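Long-range contacts in lamina-associated polypeptide 2 isoforms alpha/zeta (Mus musculus, PDB 2V0X), which dimerises through its alpha-specific C-terminal domain, is a component of the nuclear lamina, and probably acts with lamin A and chromatin in cell-cycle control: residues V57-V63 against Q122-H126; I71-P75 against Y114-A118; S205-L209 against E223-V227. The protein carries 2 engineered substitutions. All coordinates share one frame. Residue numbers count along the deposited sequence, not the author numbering.

Contact 1 of 3, residues V57-V63 against Q122-H126; sequences VACRYPV and QIAAH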
loop_
_atom_site.group_PDB
_atom_site.type_symbol
_atom_site.label_atom_id
_atom_site.label_comp_id
_atom_site.label_asym_id
_atom_site.label_seq_id
_atom_site.Cartn_x
_atom_site.Cartn_y
_atom_site.Cartn_z
ATOM N N VAL B 57 -2.895 -6.685 -11.096
ATOM C CA VAL B 57 -3.861 -5.587 -11.167
ATOM C C VAL B 57 -3.861 -5.039 -12.592
ATOM O O VAL B 57 -4.627 -4.139 -12.904
ATOM C CB VAL B 57 -3.491 -4.417 -10.203
ATOM C CG1 VAL B 57 -3.799 -4.770 -8.764
ATOM C CG2 VAL B 57 -2.044 -4.048 -10.367
ATOM N N ALA B 58 -3.040 -5.618 -13.465
ATOM C CA ALA B 58 -2.934 -5.136 -14.837
ATOM C C ALA B 58 -4.247 -5.097 -15.628
ATOM O O ALA B 58 -4.457 -4.184 -16.418
ATOM C CB ALA B 58 -1.840 -5.937 -15.623
ATOM N N CYS B 59 -5.130 -6.068 -15.433
ATOM C CA CYS B 59 -6.396 -6.068 -16.170
ATOM C C CYS B 59 -7.452 -5.181 -15.559
ATOM O O CYS B 59 -8.245 -4.570 -16.271
ATOM C CB CYS B 59 -6.992 -7.476 -16.288
ATOM S SG CYS B 59 -6.081 -8.538 -17.386
ATOM N N ARG B 60 -7.511 -5.182 -14.237
ATOM C CA ARG B 60 -8.519 -4.413 -13.541
ATOM C C ARG B 60 -8.166 -2.943 -13.336
ATOM O O ARG B 60 -9.038 -2.081 -13.362
ATOM C CB ARG B 60 -8.864 -5.108 -12.216
ATOM C CG ARG B 60 -9.612 -6.430 -12.431
ATOM C CD ARG B 60 -9.609 -7.341 -11.205
ATOM N NE ARG B 60 -10.739 -8.276 -11.227
ATOM C CZ ARG B 60 -10.782 -9.423 -11.905
ATOM N NH1 ARG B 60 -9.755 -9.818 -12.640
ATOM N NH2 ARG B 60 -11.866 -10.182 -11.854
ATOM N N TYR B 61 -6.880 -2.651 -13.210
ATOM C CA TYR B 61 -6.444 -1.282 -12.995
ATOM C C TYR B 61 -5.260 -0.946 -13.880
ATOM O O TYR B 61 -4.192 -0.571 -13.388
ATOM C CB TYR B 61 -6.075 -1.114 -11.520
ATOM C CG TYR B 61 -7.226 -1.474 -10.610
ATOM C CD1 TYR B 61 -7.266 -2.700 -9.958
ATOM C CD2 TYR B 61 -8.274 -0.575 -10.396
ATOM C CE1 TYR B 61 -8.311 -3.021 -9.098
ATOM C CE2 TYR B 61 -9.324 -0.893 -9.544
ATOM C CZ TYR B 61 -9.333 -2.108 -8.897
ATOM O OH TYR B 61 -10.360 -2.396 -8.024
ATOM N N PRO B 62 -5.464 -0.997 -15.209
ATOM C CA PRO B 62 -4.428 -0.711 -16.201
ATOM C C PRO B 62 -3.890 0.725 -16.145
ATOM O O PRO B 62 -4.637 1.689 -15.951
ATOM C CB PRO B 62 -5.152 -0.982 -17.522
ATOM C CG PRO B 62 -6.544 -0.515 -17.214
ATOM C CD PRO B 62 -6.784 -1.125 -15.858
ATOM N N VAL B 63 -2.586 0.855 -16.346
ATOM C CA VAL B 63 -1.943 2.152 -16.341
ATOM C C VAL B 63 -0.970 2.200 -17.523
ATOM O O VAL B 63 -0.461 1.164 -17.964
ATOM C CB VAL B 63 -1.224 2.415 -14.999
ATOM C CG1 VAL B 63 -0.357 3.667 -15.088
ATOM C CG2 VAL B 63 -2.262 2.603 -13.880
ATOM N N GLN B 122 -1.419 1.761 -8.330
ATOM C CA GLN B 122 -2.220 1.727 -9.562
ATOM C C GLN B 122 -3.697 1.829 -9.237
ATOM O O GLN B 122 -4.451 2.464 -9.951
ATOM C CB GLN B 122 -2.005 0.431 -10.364
ATOM C CG GLN B 122 -0.748 0.453 -11.193
ATOM C CD GLN B 122 -0.558 -0.841 -11.952
ATOM O OE1 GLN B 122 -1.400 -1.236 -12.767
ATOM N NE2 GLN B 122 0.537 -1.516 -11.677
ATOM N N ILE B 123 -4.115 1.115 -8.210
ATOM C CA ILE B 123 -5.503 1.142 -7.784
ATOM C C ILE B 123 -5.839 2.568 -7.312
ATOM O O ILE B 123 -6.841 3.143 -7.734
ATOM C CB ILE B 123 -5.741 0.143 -6.618
ATOM C CG1 ILE B 123 -5.492 -1.288 -7.099
ATOM C CG2 ILE B 123 -7.185 0.269 -6.092
ATOM C CD1 ILE B 123 -5.480 -2.348 -5.961
ATOM N N ALA B 124 -4.983 3.149 -6.471
ATOM C CA ALA B 124 -5.233 4.505 -5.957
ATOM C C ALA B 124 -5.385 5.511 -7.073
ATOM O O ALA B 124 -6.234 6.410 -6.986
ATOM C CB ALA B 124 -4.134 4.957 -4.983
ATOM N N ALA B 125 -4.533 5.387 -8.094
ATOM C CA ALA B 125 -4.576 6.270 -9.260
ATOM C C ALA B 125 -5.960 6.208 -9.903
ATOM O O ALA B 125 -6.530 7.231 -10.279
ATOM C CB ALA B 125 -3.496 5.866 -10.292
ATOM N N HIS B 126 -6.490 4.999 -10.046
ATOM C CA HIS B 126 -7.816 4.840 -10.633
ATOM C C HIS B 126 -8.863 5.429 -9.704
ATOM O O HIS B 126 -9.798 6.077 -10.153
ATOM C CB HIS B 126 -8.115 3.369 -10.928
ATOM C CG HIS B 126 -7.523 2.900 -12.214
ATOM N ND1 HIS B 126 -8.254 2.817 -13.383
ATOM C CD2 HIS B 126 -6.252 2.565 -12.542
ATOM C CE1 HIS B 126 -7.457 2.459 -14.375
ATOM N NE2 HIS B 126 -6.240 2.299 -13.891
#

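Contact 2 of 3, residues I71-P75 against Y114-A118; sequences ILSVP and YEAAA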
loop_
_atom_site.group_PDB
_atom_site.type_symbol
_atom_site.label_atom_id
_atom_site.label_comp_id
_atom_site.label_asym_id
_atom_site.label_seq_id
_atom_site.Cartn_x
_atom_site.Cartn_y
_atom_site.Cartn_z
ATOM N N ILE B 71 8.394 3.672 -12.906
ATOM C CA ILE B 71 8.010 3.739 -11.500
ATOM C C ILE B 71 7.403 2.477 -10.885
ATOM O O ILE B 71 7.781 2.075 -9.790
ATOM C CB ILE B 71 7.072 4.956 -11.297
ATOM C CG1 ILE B 71 7.914 6.214 -11.135
ATOM C CG2 ILE B 71 6.066 4.749 -10.148
ATOM C CD1 ILE B 71 7.106 7.493 -11.268
ATOM N N LEU B 72 6.503 1.836 -11.619
ATOM C CA LEU B 72 5.786 0.666 -11.130
ATOM C C LEU B 72 6.547 -0.652 -11.066
ATOM O O LEU B 72 6.180 -1.548 -10.304
ATOM C CB LEU B 72 4.492 0.495 -11.933
ATOM C CG LEU B 72 3.599 1.736 -11.800
ATOM C CD1 LEU B 72 2.455 1.659 -12.773
ATOM C CD2 LEU B 72 3.085 1.849 -10.375
ATOM N N SER B 73 7.592 -0.778 -11.866
ATOM C CA SER B 73 8.369 -2.005 -11.856
ATOM C C SER B 73 9.463 -2.005 -10.779
ATOM O O SER B 73 10.126 -0.996 -10.531
ATOM C CB SER B 73 8.954 -2.270 -13.247
ATOM O OG SER B 73 9.628 -1.122 -13.747
ATOM N N VAL B 74 9.567 -3.124 -10.074
ATOM C CA VAL B 74 10.565 -3.313 -9.030
ATOM C C VAL B 74 11.925 -2.898 -9.632
ATOM O O VAL B 74 12.310 -3.395 -10.675
ATOM C CB VAL B 74 10.595 -4.801 -8.636
ATOM C CG1 VAL B 74 11.732 -5.079 -7.680
ATOM C CG2 VAL B 74 9.254 -5.224 -8.043
ATOM N N PRO B 75 12.643 -1.961 -8.996
ATOM C CA PRO B 75 13.919 -1.578 -9.593
ATOM C C PRO B 75 14.918 -2.729 -9.654
ATOM O O PRO B 75 14.965 -3.584 -8.765
ATOM C CB PRO B 75 14.382 -0.420 -8.720
ATOM C CG PRO B 75 13.791 -0.701 -7.412
ATOM C CD PRO B 75 12.414 -1.252 -7.730
ATOM N N TYR B 114 7.612 -4.086 -2.531
ATOM C CA TYR B 114 7.591 -3.025 -3.522
ATOM C C TYR B 114 6.448 -3.235 -4.502
ATOM O O TYR B 114 5.682 -2.311 -4.797
ATOM C CB TYR B 114 8.920 -2.966 -4.284
ATOM C CG TYR B 114 9.059 -1.779 -5.217
ATOM C CD1 TYR B 114 9.872 -0.707 -4.879
ATOM C CD2 TYR B 114 8.382 -1.732 -6.441
ATOM C CE1 TYR B 114 10.019 0.384 -5.724
ATOM C CE2 TYR B 114 8.514 -0.624 -7.306
ATOM C CZ TYR B 114 9.340 0.426 -6.935
ATOM O OH TYR B 114 9.512 1.520 -7.748
ATOM N N GLU B 115 6.337 -4.466 -4.983
ATOM C CA GLU B 115 5.330 -4.811 -5.969
ATOM C C GLU B 115 3.909 -4.652 -5.428
ATOM O O GLU B 115 3.048 -4.146 -6.121
ATOM C CB GLU B 115 5.556 -6.238 -6.488
ATOM C CG GLU B 115 4.707 -6.545 -7.702
ATOM C CD GLU B 115 4.719 -7.999 -8.108
ATOM O OE1 GLU B 115 5.710 -8.694 -7.798
ATOM O OE2 GLU B 115 3.732 -8.445 -8.735
ATOM N N ALA B 116 3.668 -5.105 -4.200
ATOM C CA ALA B 116 2.348 -4.973 -3.584
ATOM C C ALA B 116 1.976 -3.491 -3.465
ATOM O O ALA B 116 0.841 -3.103 -3.769
ATOM C CB ALA B 116 2.324 -5.651 -2.196
ATOM N N ALA B 117 2.946 -2.663 -3.074
ATOM C CA ALA B 117 2.750 -1.214 -2.936
ATOM C C ALA B 117 2.478 -0.534 -4.282
ATOM O O ALA B 117 1.626 0.365 -4.388
ATOM C CB ALA B 117 3.987 -0.585 -2.298
ATOM N N ALA B 118 3.242 -0.932 -5.302
ATOM C CA ALA B 118 3.085 -0.371 -6.633
ATOM C C ALA B 118 1.671 -0.668 -7.153
ATOM O O ALA B 118 1.052 0.169 -7.833
ATOM C CB ALA B 118 4.129 -0.969 -7.579
#

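Contact 3 of 3, residues S205-L209 against E223-V227; sequences SKNKL and EVHKV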
loop_
_atom_site.group_PDB
_atom_site.type_symbol
_atom_site.label_atom_id
_atom_site.label_comp_id
_atom_site.label_asym_id
_atom_site.label_seq_id
_atom_site.Cartn_x
_atom_site.Cartn_y
_atom_site.Cartn_z
ATOM N N SER B 205 12.474 -26.336 13.790
ATOM C CA SER B 205 11.663 -25.367 14.505
ATOM C C SER B 205 11.587 -24.052 13.711
ATOM O O SER B 205 10.527 -23.423 13.648
ATOM C CB SER B 205 12.269 -25.119 15.875
ATOM O OG SER B 205 12.299 -26.320 16.607
ATOM N N LYS B 206 12.707 -23.674 13.089
ATOM C CA LYS B 206 12.816 -22.457 12.294
ATOM C C LYS B 206 11.929 -22.541 11.066
ATOM O O LYS B 206 11.346 -21.540 10.636
ATOM C CB LYS B 206 14.263 -22.242 11.822
ATOM C CG LYS B 206 15.239 -21.814 12.896
ATOM C CD LYS B 206 16.632 -21.585 12.299
ATOM C CE LYS B 206 17.571 -20.982 13.323
ATOM N NZ LYS B 206 18.842 -20.515 12.713
ATOM N N ASN B 207 11.889 -23.720 10.458
ATOM C CA ASN B 207 11.078 -23.918 9.275
ATOM C C ASN B 207 9.613 -23.736 9.661
ATOM O O ASN B 207 8.885 -22.988 9.017
ATOM C CB ASN B 207 11.300 -25.319 8.691
ATOM C CG ASN B 207 12.705 -25.513 8.117
ATOM O OD1 ASN B 207 13.099 -26.633 7.796
ATOM N ND2 ASN B 207 13.453 -24.428 7.970
ATOM N N LYS B 208 9.206 -24.400 10.738
ATOM C CA LYS B 208 7.834 -24.331 11.246
ATOM C C LYS B 208 7.385 -22.892 11.555
ATOM O O LYS B 208 6.317 -22.471 11.125
ATOM C CB LYS B 208 7.717 -25.193 12.503
ATOM C CG LYS B 208 6.299 -25.448 12.974
ATOM C CD LYS B 208 6.296 -26.396 14.168
ATOM C CE LYS B 208 4.882 -26.808 14.560
ATOM N NZ LYS B 208 4.171 -27.530 13.467
ATOM N N LEU B 209 8.207 -22.145 12.285
ATOM C CA LEU B 209 7.878 -20.769 12.643
ATOM C C LEU B 209 7.779 -19.849 11.423
ATOM O O LEU B 209 6.915 -18.974 11.351
ATOM C CB LEU B 209 8.912 -20.216 13.627
ATOM C CG LEU B 209 8.913 -20.818 15.034
ATOM C CD1 LEU B 209 10.084 -20.261 15.760
ATOM C CD2 LEU B 209 7.629 -20.498 15.798
ATOM N N GLU B 223 1.903 -19.476 16.777
ATOM C CA GLU B 223 2.681 -20.679 16.499
ATOM C C GLU B 223 3.843 -20.847 17.480
ATOM O O GLU B 223 4.197 -21.969 17.841
ATOM C CB GLU B 223 3.220 -20.628 15.065
ATOM C CG GLU B 223 4.059 -21.833 14.639
ATOM C CD GLU B 223 3.236 -23.090 14.424
ATOM O OE1 GLU B 223 3.441 -24.063 15.176
ATOM O OE2 GLU B 223 2.394 -23.110 13.498
ATOM N N VAL B 224 4.402 -19.727 17.933
ATOM C CA VAL B 224 5.544 -19.726 18.851
ATOM C C VAL B 224 5.468 -20.693 20.048
ATOM O O VAL B 224 6.392 -21.478 20.270
ATOM C CB VAL B 224 5.868 -18.275 19.334
ATOM C CG1 VAL B 224 4.774 -17.737 20.245
ATOM C CG2 VAL B 224 7.224 -18.226 20.008
ATOM N N HIS B 225 4.338 -20.685 20.756
ATOM C CA HIS B 225 4.125 -21.529 21.936
ATOM C C HIS B 225 4.178 -23.035 21.658
ATOM O O HIS B 225 4.390 -23.833 22.572
ATOM C CB HIS B 225 2.791 -21.179 22.601
ATOM C CG HIS B 225 2.612 -19.715 22.862
ATOM N ND1 HIS B 225 1.898 -18.891 22.017
ATOM C CD2 HIS B 225 3.047 -18.929 23.874
ATOM C CE1 HIS B 225 1.900 -17.659 22.499
ATOM N NE2 HIS B 225 2.591 -17.657 23.625
ATOM N N LYS B 226 3.973 -23.415 20.402
ATOM C CA LYS B 226 4.010 -24.819 20.003
ATOM C C LYS B 226 5.455 -25.315 19.904
ATOM O O LYS B 226 5.699 -26.505 19.693
ATOM C CB LYS B 226 3.290 -25.012 18.659
ATOM C CG LYS B 226 1.813 -24.617 18.678
ATOM C CD LYS B 226 1.164 -24.745 17.309
ATOM C CE LYS B 226 1.223 -26.172 16.786
ATOM N NZ LYS B 226 0.504 -27.142 17.664
ATOM N N VAL B 227 6.413 -24.406 20.050
ATOM C CA VAL B 227 7.812 -24.794 19.975
ATOM C C VAL B 227 8.642 -24.254 21.147
ATOM O O VAL B 227 9.583 -24.910 21.600
ATOM C CB VAL B 227 8.424 -24.410 18.595
ATOM C CG1 VAL B 227 8.702 -22.920 18.512
ATOM C CG2 VAL B 227 9.663 -25.238 18.324
#

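Contact 1 of 3, residues V57-V63 against Q122-H126
Tyr61 lays one face of its ring over Ile123, whose CG1 sits 3.9 Å from the ring centroid and 3.6 Å from Tyr61 CD1. The edge of the same ring is directed at the face of His126 in a T-shaped pair, with centroids 5.8 Å apart and planes at 70°, while Tyr61 CB makes an off-centre CH-pi contact with the imidazole. His126 NE2 donates a 2.7 Å hydrogen bond to Pro62 O, fixing the loop backbone directly after the tyrosine. This is a loop laid across a long helix: 57-63 lies in the loop that leads from helix 35-46 to helix 66-72, and a turn closed by the bond from Tyr61 N to Val57 O (2.7 Å) places Val57 and Tyr61 against one flank of helix 100-146. Val57 CG1 reaches Ile123 CD1 at 4.1 Å; beyond the tyrosine, Val63 CG2 rests on Gln122 CG at 3.8 Å and approaches His126 NE2 at 4.0 Å. Tyr61 OH is hydrogen-bonded to Asp175 of helix 152-196, so the loop bridges both long helices, and the His126 ring stacks with Phe33 of the second subunit.

Contact 2 of 3, residues I71-P75 against Y114-A118
Ile71, in the last turn of helix 66-72, offers its carbonyl to the long helix: Tyr114 OH donates a 2.7 Å hydrogen bond to Ile71 O. Leu72 points its CA-to-CB bond away, yet its side chain comes back so that CD2 lies 4.1 Å from Ala118 CB, and Leu72 O is 3.5 Å from the same methyl; the small alanine lets the backbones approach to 5.3 Å between Leu72 CA and Ala118 CA. At Ser73 the chain leaves helical geometry, and its OG bonds back to Ala69 O. Val74 then packs CG2 against Tyr114 CD2 (3.9 Å) and Glu115 CB (4.1 Å). Pro75 lies over one face of the tyrosine, its CD 3.7 Å from the ring centroid in a CH-pi contact; Ile71 O and Leu72 O lie at the ring's edge. Pro75 O accepts a hydrogen bond from Arg191 on helix 152-196 of the second subunit, and the short helix 66-72 ends on one side of helix 100-146, whose Ala116 packs on helix 152-196 of its own chain.

Contact 3 of 3, residues S205-L209 against E223-V227
Glu223 opens the segment with its aliphatic part on Leu209, CG lying 4.0 Å from Leu209 CD2. Its OE1, buried here, makes only a long salt bridge, 3.9 Å to Lys208 NZ, and lies nearer Lys208 CE (3.2 Å). Val224 begins a short 3-10 segment and presents its CA to Leu209 CD2 at 3.8 Å. Lys226 CE meets Lys208 CE at 4.3 Å. Val227 ends the row: its CG1 is 3.8 Å from Leu209 CD2, and its CG2 is 3.3 Å from Ser205 OG, a hydroxyl hydrogen-bonded to Ser202. Backbone bonds from Lys226 N to Glu223 O and from Val227 N to Val224 O, both 2.9 Å, close the turn, in which the CA-to-CB bonds of Glu223, Lys226 and Val227 point toward the helix. Leu209 and Val224 also pack on Ile81 and Asp78, respectively, of the second subunit. The pattern is that of a C-terminal tail folded back on the short helix 203-211, with Leu209 packed against one side of the 3-10 turn and two lysines at the margin.

Overall arrangement
Contacts 1 and 2 are neighbours on helix 100-146, their centres about 13 Å apart. Contact 2 is nested within the chain loop that contact 1 closes, and the two meet where Leu72 CD1 packs on Gln122 CG at 3.8 Å. Together they lay the N-terminal connections, including helix 66-72, along one long helix of the pair 100-146 and 152-196. Contact 3 follows later on helix 203-211, its centre about 38 Å from contact 1's and about 31 Å from contact 2's, across the chain's centre from contact 1. All three touch the second subunit, so loops and short helices packed on the long pair, and the C-terminal tail, join the dimer of this helical, strand-free domain.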